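Local structure of cytoplasmic protein (Cryptococcus neoformans var. grubii serotype A, 7LPO) at residues C164-Y169 with V336-S341; G294-P299 with Q314-G319; G308-V313 with T330-G335. The protein probably hydrolyses the beta-glucosidic bond of steryl glucosides, as a glycoside hydrolase of family 5. All blocks are in the same frame, centred on the assembly; numbering follows the deposited sequence.

Contact 1: residues C164-Y169 with V336-S341; sequences CGIDPY and VKLWLS
I166 and W339 form a single beta bridge between two loops of this glycosidase, one leaving helix 159-163 at the Schellman motif of G165, the other entering helix 342-348 at its N-cap, S341. Two backbone bonds flank the bridge. D167 N gives a nearly straight bond to L338 O (2.9 Å), and L340 N reaches G165 O at 3.0 Å from above the carbonyl plane. The same G165 O lies at the edge of the W339 indole, takes a CA-H...O contact from W339 CA, and is 2.9 Å from a water. Apolar branches fill in beside the bridge. I166 CG2, anti to the backbone N, meets L338 CD1 at 3.6 Å, while CG1 points to L338 CD2 and, at 4.2 Å, to W339 CZ3. L338 CD2 itself sits over one indole face, offset toward the rim. Helix 206-221 packs on this cluster through I211, L206 and T210. The L340 and D167 side chains cross at about a right angle, L340 CD2 touching D167 CB and CG. D167 OD2 forms a salt bridge with R348 NH2, while OD1 accepts from Y169 N in an Asx turn. OD2 also accepts from a water at 2.5 Å, which accepts from S341 N.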
loop_
_atom_site.group_PDB
_atom_site.type_symbol
_atom_site.label_atom_id
_atom_site.label_comp_id
_atom_site.label_asym_id
_atom_site.label_seq_id
_atom_site.Cartn_x
_atom_site.Cartn_y
_atom_site.Cartn_z
ATOM N N CYS A 164 -13.105 -17.607 -12.702
ATOM C CA CYS A 164 -11.834 -18.168 -13.151
ATOM C C CYS A 164 -11.811 -19.692 -13.131
ATOM O O CYS A 164 -10.764 -20.287 -13.417
ATOM C CB CYS A 164 -10.689 -17.629 -12.290
ATOM S SG CYS A 164 -10.421 -15.837 -12.515
ATOM N N GLY A 165 -12.937 -20.334 -12.826
ATOM C CA GLY A 165 -13.005 -21.780 -12.856
ATOM C C GLY A 165 -12.345 -22.462 -11.688
ATOM O O GLY A 165 -11.921 -23.609 -11.811
ATOM N N ILE A 166 -12.256 -21.788 -10.549
ATOM C CA ILE A 166 -11.552 -22.280 -9.374
ATOM C C ILE A 166 -12.593 -22.599 -8.316
ATOM O O ILE A 166 -13.510 -21.803 -8.087
ATOM C CB ILE A 166 -10.536 -21.242 -8.857
ATOM C CG1 ILE A 166 -9.298 -21.221 -9.751
ATOM C CG2 ILE A 166 -10.127 -21.548 -7.430
ATOM C CD1 ILE A 166 -8.470 -19.961 -9.622
ATOM N N ASP A 167 -12.470 -23.770 -7.694
ATOM C CA ASP A 167 -13.315 -24.136 -6.565
ATOM C C ASP A 167 -12.676 -23.607 -5.288
ATOM O O ASP A 167 -11.648 -24.157 -4.848
ATOM C CB ASP A 167 -13.490 -25.643 -6.486
ATOM C CG ASP A 167 -14.646 -26.055 -5.561
ATOM O OD1 ASP A 167 -14.963 -25.278 -4.626
ATOM O OD2 ASP A 167 -15.237 -27.148 -5.772
ATOM N N PRO A 168 -13.237 -22.573 -4.653
ATOM C CA PRO A 168 -12.564 -21.985 -3.476
ATOM C C PRO A 168 -12.284 -22.982 -2.361
ATOM O O PRO A 168 -11.310 -22.817 -1.615
ATOM C CB PRO A 168 -13.544 -20.897 -3.009
ATOM C CG PRO A 168 -14.465 -20.636 -4.200
ATOM C CD PRO A 168 -14.540 -21.935 -4.949
ATOM N N TYR A 169 -13.107 -24.017 -2.222
ATOM C CA TYR A 169 -12.946 -24.972 -1.137
ATOM C C TYR A 169 -11.802 -25.949 -1.353
ATOM O O TYR A 169 -11.487 -26.706 -0.429
ATOM C CB TYR A 169 -14.263 -25.712 -0.949
ATOM C CG TYR A 169 -15.351 -24.716 -0.654
ATOM C CD1 TYR A 169 -15.356 -24.018 0.546
ATOM C CD2 TYR A 169 -16.335 -24.431 -1.580
ATOM C CE1 TYR A 169 -16.327 -23.081 0.826
ATOM C CE2 TYR A 169 -17.321 -23.502 -1.304
ATOM C CZ TYR A 169 -17.308 -22.829 -0.099
ATOM O OH TYR A 169 -18.276 -21.896 0.193
ATOM N N VAL A 336 -7.884 -34.356 -4.772
ATOM C CA VAL A 336 -8.681 -33.140 -4.831
ATOM C C VAL A 336 -8.054 -32.185 -5.834
ATOM O O VAL A 336 -6.830 -32.003 -5.867
ATOM C CB VAL A 336 -8.797 -32.500 -3.437
ATOM C CG1 VAL A 336 -9.379 -31.115 -3.540
ATOM C CG2 VAL A 336 -9.648 -33.385 -2.517
ATOM N N LYS A 337 -8.890 -31.581 -6.671
ATOM C CA LYS A 337 -8.439 -30.705 -7.741
ATOM C C LYS A 337 -8.881 -29.275 -7.475
ATOM O O LYS A 337 -9.953 -29.033 -6.914
ATOM C CB LYS A 337 -8.987 -31.169 -9.092
ATOM C CG LYS A 337 -8.467 -32.531 -9.507
ATOM C CD LYS A 337 -9.093 -33.011 -10.797
ATOM C CE LYS A 337 -8.610 -34.419 -11.126
ATOM N NZ LYS A 337 -9.386 -35.050 -12.237
ATOM N N LEU A 338 -8.034 -28.328 -7.885
ATOM C CA LEU A 338 -8.357 -26.918 -7.699
ATOM C C LEU A 338 -9.534 -26.493 -8.565
ATOM O O LEU A 338 -10.257 -25.552 -8.222
ATOM C CB LEU A 338 -7.137 -26.057 -8.029
ATOM C CG LEU A 338 -7.374 -24.548 -8.051
ATOM C CD1 LEU A 338 -7.683 -24.062 -6.636
ATOM C CD2 LEU A 338 -6.184 -23.789 -8.626
ATOM N N TRP A 339 -9.746 -27.173 -9.676
ATOM C CA TRP A 339 -10.608 -26.675 -10.734
ATOM C C TRP A 339 -12.052 -27.094 -10.518
ATOM O O TRP A 339 -12.336 -28.264 -10.249
ATOM C CB TRP A 339 -10.092 -27.178 -12.080
ATOM C CG TRP A 339 -8.630 -26.940 -12.198
ATOM C CD1 TRP A 339 -7.640 -27.857 -12.070
ATOM C CD2 TRP A 339 -7.991 -25.680 -12.440
ATOM N NE1 TRP A 339 -6.415 -27.254 -12.238
ATOM C CE2 TRP A 339 -6.605 -25.913 -12.453
ATOM C CE3 TRP A 339 -8.460 -24.379 -12.641
ATOM C CZ2 TRP A 339 -5.679 -24.896 -12.664
ATOM C CZ3 TRP A 339 -7.538 -23.361 -12.849
ATOM C CH2 TRP A 339 -6.164 -23.627 -12.854
ATOM N N LEU A 340 -12.947 -26.114 -10.605
ATOM C CA LEU A 340 -14.381 -26.351 -10.585
ATOM C C LEU A 340 -14.777 -27.422 -11.588
ATOM O O LEU A 340 -14.450 -27.326 -12.773
ATOM C CB LEU A 340 -15.098 -25.049 -10.940
ATOM C CG LEU A 340 -15.794 -24.172 -9.911
ATOM C CD1 LEU A 340 -16.701 -23.199 -10.692
ATOM C CD2 LEU A 340 -16.572 -24.945 -8.899
ATOM N N SER A 341 -15.512 -28.425 -11.122
ATOM C CA SER A 341 -16.203 -29.312 -12.047
ATOM C C SER A 341 -17.348 -28.571 -12.744
ATOM O O SER A 341 -17.823 -27.526 -12.290
ATOM C CB SER A 341 -16.754 -30.538 -11.321
ATOM O OG SER A 341 -17.983 -30.226 -10.689
HETATM O O HOH W 1 -12.009 -25.261 -14.142
HETATM O O HOH W 2 -15.485 -28.480 -7.924
#

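Contact 2: residues G294-P299 with Q314-G319; sequences GPSPTP and QAWNFG
G294 O is gripped by two donors that approach from opposite faces of its carbonyl plane: W316 N from the neighbouring strand at 3.1 Å, and the hydroxyl of its own segment, S296 OG, at 2.9 Å. A CA-H...O contact from A315 CA, 3.3 Å from G294 O, adds a third, softer approach. The W316 bond has a partner running the other way, G294 N to W316 O at 2.9 Å, and this one lies in the carbonyl plane on a lone pair. G294 and W316 are thus an antiparallel hydrogen-bonded pair, and P295 with A315 is the adjoining non-hydrogen-bonded pair. One residue on, S296 N donates to Q314 O over 2.7 Å, nearly along the C=O axis. Its hydroxyl stands anti to the carbonyl carbon (chi1 -50°), a position from which OG can turn back to G294 O while lying 3.4 Å from W316 CD1. S296 CB touches the same indole carbon, and K292 makes a cation-pi contact with the W316 ring. Beyond the last backbone bond the two segments are joined by a water that accepts from Q314 N and lies within bonding distance of S296 O. The extended Q314 side chain brings OE1 to 4.1 Å from T298 CG2, a loose contact; T298 OG1 caps helix 299-306 at E301 N. On its other side strand 311-319 pairs with 322-331, through backbone bonds of A315 to G326 and N317 to Y324. The short strand 294-295 is therefore an outer strand laid against a beta hairpin, completing a three-stranded antiparallel sheet whose first strand leads, through a short loop and the T298 N-cap, into helix 299-306.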
loop_
_atom_site.group_PDB
_atom_site.type_symbol
_atom_site.label_atom_id
_atom_site.label_comp_id
_atom_site.label_asym_id
_atom_site.label_seq_id
_atom_site.Cartn_x
_atom_site.Cartn_y
_atom_site.Cartn_z
ATOM N N GLY A 294 8.183 -20.972 3.662
ATOM C CA GLY A 294 7.316 -22.116 3.782
ATOM C C GLY A 294 7.392 -22.975 2.539
ATOM O O GLY A 294 8.295 -22.819 1.700
ATOM N N PRO A 295 6.441 -23.900 2.395
ATOM C CA PRO A 295 6.448 -24.787 1.221
ATOM C C PRO A 295 6.246 -23.982 -0.051
ATOM O O PRO A 295 5.284 -23.226 -0.176
ATOM C CB PRO A 295 5.276 -25.746 1.475
ATOM C CG PRO A 295 4.862 -25.516 2.919
ATOM C CD PRO A 295 5.262 -24.108 3.254
ATOM N N SER A 296 7.156 -24.158 -1.002
ATOM C CA SER A 296 7.206 -23.324 -2.201
ATOM C C SER A 296 7.242 -24.200 -3.445
ATOM O O SER A 296 8.315 -24.515 -3.975
ATOM C CB SER A 296 8.414 -22.390 -2.162
ATOM O OG SER A 296 8.478 -21.700 -0.921
ATOM N N PRO A 297 6.086 -24.607 -3.948
ATOM C CA PRO A 297 6.080 -25.367 -5.206
ATOM C C PRO A 297 6.521 -24.489 -6.370
ATOM O O PRO A 297 6.222 -23.293 -6.421
ATOM C CB PRO A 297 4.625 -25.826 -5.362
ATOM C CG PRO A 297 3.829 -25.052 -4.377
ATOM C CD PRO A 297 4.757 -24.508 -3.317
ATOM N N THR A 298 7.284 -25.084 -7.285
ATOM C CA THR A 298 7.555 -24.451 -8.565
ATOM C C THR A 298 6.239 -24.297 -9.323
ATOM O O THR A 298 5.244 -24.936 -8.975
ATOM C CB THR A 298 8.530 -25.304 -9.367
ATOM O OG1 THR A 298 7.921 -26.570 -9.660
ATOM C CG2 THR A 298 9.813 -25.544 -8.569
ATOM N N PRO A 299 6.201 -23.465 -10.366
ATOM C CA PRO A 299 4.955 -23.363 -11.153
ATOM C C PRO A 299 4.423 -24.712 -11.623
ATOM O O PRO A 299 3.218 -24.971 -11.498
ATOM C CB PRO A 299 5.354 -22.450 -12.324
ATOM C CG PRO A 299 6.450 -21.590 -11.758
ATOM C CD PRO A 299 7.220 -22.492 -10.806
ATOM N N GLN A 314 10.146 -27.927 -2.091
ATOM C CA GLN A 314 11.139 -27.226 -1.289
ATOM C C GLN A 314 10.442 -26.270 -0.331
ATOM O O GLN A 314 9.469 -25.605 -0.691
ATOM C CB GLN A 314 12.104 -26.445 -2.190
ATOM C CG GLN A 314 12.632 -27.230 -3.396
ATOM C CD GLN A 314 13.220 -26.337 -4.504
ATOM O OE1 GLN A 314 12.540 -26.018 -5.496
ATOM N NE2 GLN A 314 14.488 -25.942 -4.343
ATOM N N ALA A 315 10.924 -26.219 0.903
ATOM C CA ALA A 315 10.466 -25.233 1.867
ATOM C C ALA A 315 11.609 -24.275 2.165
ATOM O O ALA A 315 12.782 -24.661 2.145
ATOM C CB ALA A 315 9.973 -25.877 3.160
ATOM N N TRP A 316 11.259 -23.022 2.438
ATOM C CA TRP A 316 12.237 -21.960 2.597
ATOM C C TRP A 316 12.094 -21.276 3.945
ATOM O O TRP A 316 10.980 -21.004 4.396
ATOM C CB TRP A 316 12.089 -20.922 1.489
ATOM C CG TRP A 316 12.524 -21.446 0.181
ATOM C CD1 TRP A 316 11.804 -22.224 -0.679
ATOM C CD2 TRP A 316 13.796 -21.250 -0.421
ATOM N NE1 TRP A 316 12.555 -22.517 -1.790
ATOM C CE2 TRP A 316 13.786 -21.932 -1.656
ATOM C CE3 TRP A 316 14.943 -20.555 -0.038
ATOM C CZ2 TRP A 316 14.885 -21.941 -2.513
ATOM C CZ3 TRP A 316 16.026 -20.564 -0.878
ATOM C CH2 TRP A 316 15.998 -21.257 -2.108
ATOM N N ASN A 317 13.236 -20.975 4.563
ATOM C CA ASN A 317 13.306 -20.162 5.765
ATOM C C ASN A 317 13.872 -18.798 5.402
ATOM O O ASN A 317 14.655 -18.668 4.460
ATOM C CB ASN A 317 14.186 -20.824 6.826
ATOM C CG ASN A 317 13.688 -22.202 7.223
ATOM O OD1 ASN A 317 12.492 -22.406 7.420
ATOM N ND2 ASN A 317 14.608 -23.156 7.341
ATOM N N PHE A 318 13.489 -17.783 6.163
ATOM C CA PHE A 318 14.030 -16.442 5.982
ATOM C C PHE A 318 15.176 -16.239 6.972
ATOM O O PHE A 318 14.951 -16.130 8.182
ATOM C CB PHE A 318 12.950 -15.379 6.163
ATOM C CG PHE A 318 13.320 -14.055 5.556
ATOM C CD1 PHE A 318 14.135 -13.169 6.239
ATOM C CD2 PHE A 318 12.876 -13.708 4.289
ATOM C CE1 PHE A 318 14.495 -11.952 5.670
ATOM C CE2 PHE A 318 13.229 -12.493 3.722
ATOM C CZ PHE A 318 14.043 -11.619 4.410
ATOM N N GLY A 319 16.402 -16.200 6.454
ATOM C CA GLY A 319 17.577 -15.989 7.266
ATOM C C GLY A 319 18.008 -14.538 7.269
ATOM O O GLY A 319 17.344 -13.670 6.693
HETATM O O HOH W 3 9.691 -26.898 -4.768
#

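Contact 3: residues G308-V313 with T330-G335; sequences GEAQDV and TIDPKG
T330 and D312 face each other as a non-hydrogen-bonded pair near the open end of an antiparallel beta hairpin, their side chains crossing at about a right angle. T330 OG1 gives D312 OD1 only a weak bond of 3.4 Å, and T330 CA adds a CA-H...O contact to Q311 O. I331 follows as the hydrogen-bonded partner of Q311: I331 N donates to Q311 O at 2.8 Å and Q311 N returns a bond to I331 O at 2.9 Å, both close to straight. The I331 side chain ends on V313, with CD1 3.8 Å from CG2 and a little farther from CG1; P295 and Y178 also touch I331. On the facing strand the Q311 amide folds back, NE2 donating to A310 O of its own segment from above that carbonyl plane, and its chain rests on helix 299-306. At D332 regular pairing stops. Its CG is anti to the backbone N (chi1 -170°), and OD1 lies 3.6 Å from A310 CB while accepting from K334 N at 2.9 Å, an Asx turn. The P333 ring then packs against the facing backbone: CB meets G308 CA at 3.8 Å, and CD lies near E309 O and A310 CA. G335 N finally donates to G308 O (3.1 Å), in the carbonyl plane on a lone pair, tying this loop to the C-prime glycine of the Schellman motif that ends helix 299-306. Backbone amides and carbonyls thus supply the strong polar links; the exposed carboxylate-hydroxyl pair adds little, and apolar support comes from I331, V313 and P333.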
loop_
_atom_site.group_PDB
_atom_site.type_symbol
_atom_site.label_atom_id
_atom_site.label_comp_id
_atom_site.label_asym_id
_atom_site.label_seq_id
_atom_site.Cartn_x
_atom_site.Cartn_y
_atom_site.Cartn_z
ATOM N N GLY A 308 -4.417 -32.580 -8.192
ATOM C CA GLY A 308 -4.591 -33.555 -7.145
ATOM C C GLY A 308 -3.425 -34.488 -6.921
ATOM O O GLY A 308 -3.569 -35.450 -6.153
ATOM N N GLU A 309 -2.283 -34.249 -7.562
ATOM C CA GLU A 309 -1.137 -35.142 -7.465
ATOM C C GLU A 309 -0.192 -34.677 -6.365
ATOM O O GLU A 309 0.203 -33.511 -6.330
ATOM C CB GLU A 309 -0.387 -35.203 -8.792
ATOM C CG GLU A 309 -1.212 -35.690 -9.956
ATOM C CD GLU A 309 -0.429 -35.655 -11.253
ATOM O OE1 GLU A 309 0.819 -35.525 -11.194
ATOM O OE2 GLU A 309 -1.062 -35.747 -12.328
ATOM N N ALA A 310 0.176 -35.596 -5.479
ATOM C CA ALA A 310 1.089 -35.280 -4.393
ATOM C C ALA A 310 2.448 -34.859 -4.936
ATOM O O ALA A 310 2.922 -35.376 -5.954
ATOM C CB ALA A 310 1.244 -36.490 -3.469
ATOM N N GLN A 311 3.064 -33.892 -4.259
ATOM C CA GLN A 311 4.380 -33.399 -4.641
ATOM C C GLN A 311 5.216 -33.162 -3.392
ATOM O O GLN A 311 4.693 -32.847 -2.322
ATOM C CB GLN A 311 4.301 -32.097 -5.460
ATOM C CG GLN A 311 3.570 -32.228 -6.783
ATOM C CD GLN A 311 4.351 -33.018 -7.809
ATOM O OE1 GLN A 311 5.289 -32.509 -8.415
ATOM N NE2 GLN A 311 3.951 -34.259 -8.027
ATOM N N ASP A 312 6.522 -33.321 -3.544
ATOM C CA ASP A 312 7.501 -33.052 -2.497
ATOM C C ASP A 312 8.180 -31.731 -2.839
ATOM O O ASP A 312 9.008 -31.676 -3.753
ATOM C CB ASP A 312 8.510 -34.193 -2.413
ATOM C CG ASP A 312 9.363 -34.125 -1.165
ATOM O OD1 ASP A 312 8.874 -33.601 -0.136
ATOM O OD2 ASP A 312 10.522 -34.602 -1.211
ATOM N N VAL A 313 7.836 -30.673 -2.116
ATOM C CA VAL A 313 8.227 -29.320 -2.498
ATOM C C VAL A 313 9.285 -28.784 -1.550
ATOM O O VAL A 313 9.327 -29.130 -0.366
ATOM C CB VAL A 313 7.009 -28.370 -2.533
ATOM C CG1 VAL A 313 5.881 -28.993 -3.340
ATOM C CG2 VAL A 313 6.536 -28.038 -1.131
ATOM N N THR A 330 6.117 -32.794 1.847
ATOM C CA THR A 330 5.156 -33.412 0.949
ATOM C C THR A 330 3.800 -32.736 1.108
ATOM O O THR A 330 3.298 -32.588 2.229
ATOM C CB THR A 330 5.037 -34.910 1.225
ATOM O OG1 THR A 330 6.296 -35.542 0.967
ATOM C CG2 THR A 330 3.965 -35.536 0.344
ATOM N N ILE A 331 3.226 -32.306 -0.013
ATOM C CA ILE A 331 1.845 -31.838 -0.084
ATOM C C ILE A 331 1.069 -32.890 -0.863
ATOM O O ILE A 331 1.433 -33.229 -1.998
ATOM C CB ILE A 331 1.738 -30.456 -0.748
ATOM C CG1 ILE A 331 2.545 -29.421 0.053
ATOM C CG2 ILE A 331 0.283 -30.036 -0.873
ATOM C CD1 ILE A 331 2.810 -28.138 -0.717
ATOM N N ASP A 332 0.020 -33.426 -0.250
ATOM C CA ASP A 332 -0.780 -34.482 -0.869
ATOM C C ASP A 332 -2.243 -34.067 -0.916
ATOM O O ASP A 332 -2.964 -34.217 0.087
ATOM C CB ASP A 332 -0.622 -35.797 -0.107
ATOM C CG ASP A 332 -1.243 -36.975 -0.840
ATOM O OD1 ASP A 332 -1.935 -36.751 -1.865
ATOM O OD2 ASP A 332 -1.032 -38.125 -0.391
ATOM N N PRO A 333 -2.726 -33.537 -2.045
ATOM C CA PRO A 333 -4.155 -33.200 -2.148
ATOM C C PRO A 333 -5.061 -34.412 -2.153
ATOM O O PRO A 333 -6.278 -34.245 -2.007
ATOM C CB PRO A 333 -4.250 -32.440 -3.483
ATOM C CG PRO A 333 -2.842 -32.090 -3.856
ATOM C CD PRO A 333 -1.981 -33.159 -3.259
ATOM N N LYS A 334 -4.508 -35.612 -2.346
ATOM C CA LYS A 334 -5.277 -36.857 -2.363
ATOM C C LYS A 334 -6.389 -36.808 -3.402
ATOM O O LYS A 334 -7.548 -37.134 -3.127
ATOM C CB LYS A 334 -5.833 -37.170 -0.975
ATOM C CG LYS A 334 -4.753 -37.477 0.049
ATOM C CD LYS A 334 -5.102 -36.902 1.410
ATOM C CE LYS A 334 -4.908 -37.951 2.503
ATOM N NZ LYS A 334 -3.472 -38.052 2.944
ATOM N N GLY A 335 -6.024 -36.420 -4.622
ATOM C CA GLY A 335 -6.947 -36.406 -5.728
ATOM C C GLY A 335 -7.832 -35.189 -5.814
ATOM O O GLY A 335 -8.484 -35.000 -6.845
#

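In the fold
Contacts 2 and 3 share strand 311-319 and one three-stranded antiparallel sheet, in the order 294-295, 311-319, 322-331; their centres are 15 Å apart. They also touch directly, V313 CG2 packing on P295 CB. In sequence their segments alternate, 294-299, 308-313, 314-319 and 330-335, and all four fall between the two segments of contact 1. Residues 336-341 follow 330-335 without a break, so the chain leaves the hairpin and runs straight into contact 1, whose centre lies about 16 Å from contact 3 and about 23 Å from contact 2. Contact 1 brings together two loops 167 residues apart in sequence, and it touches contact 3 where K337 CG packs near G308 N.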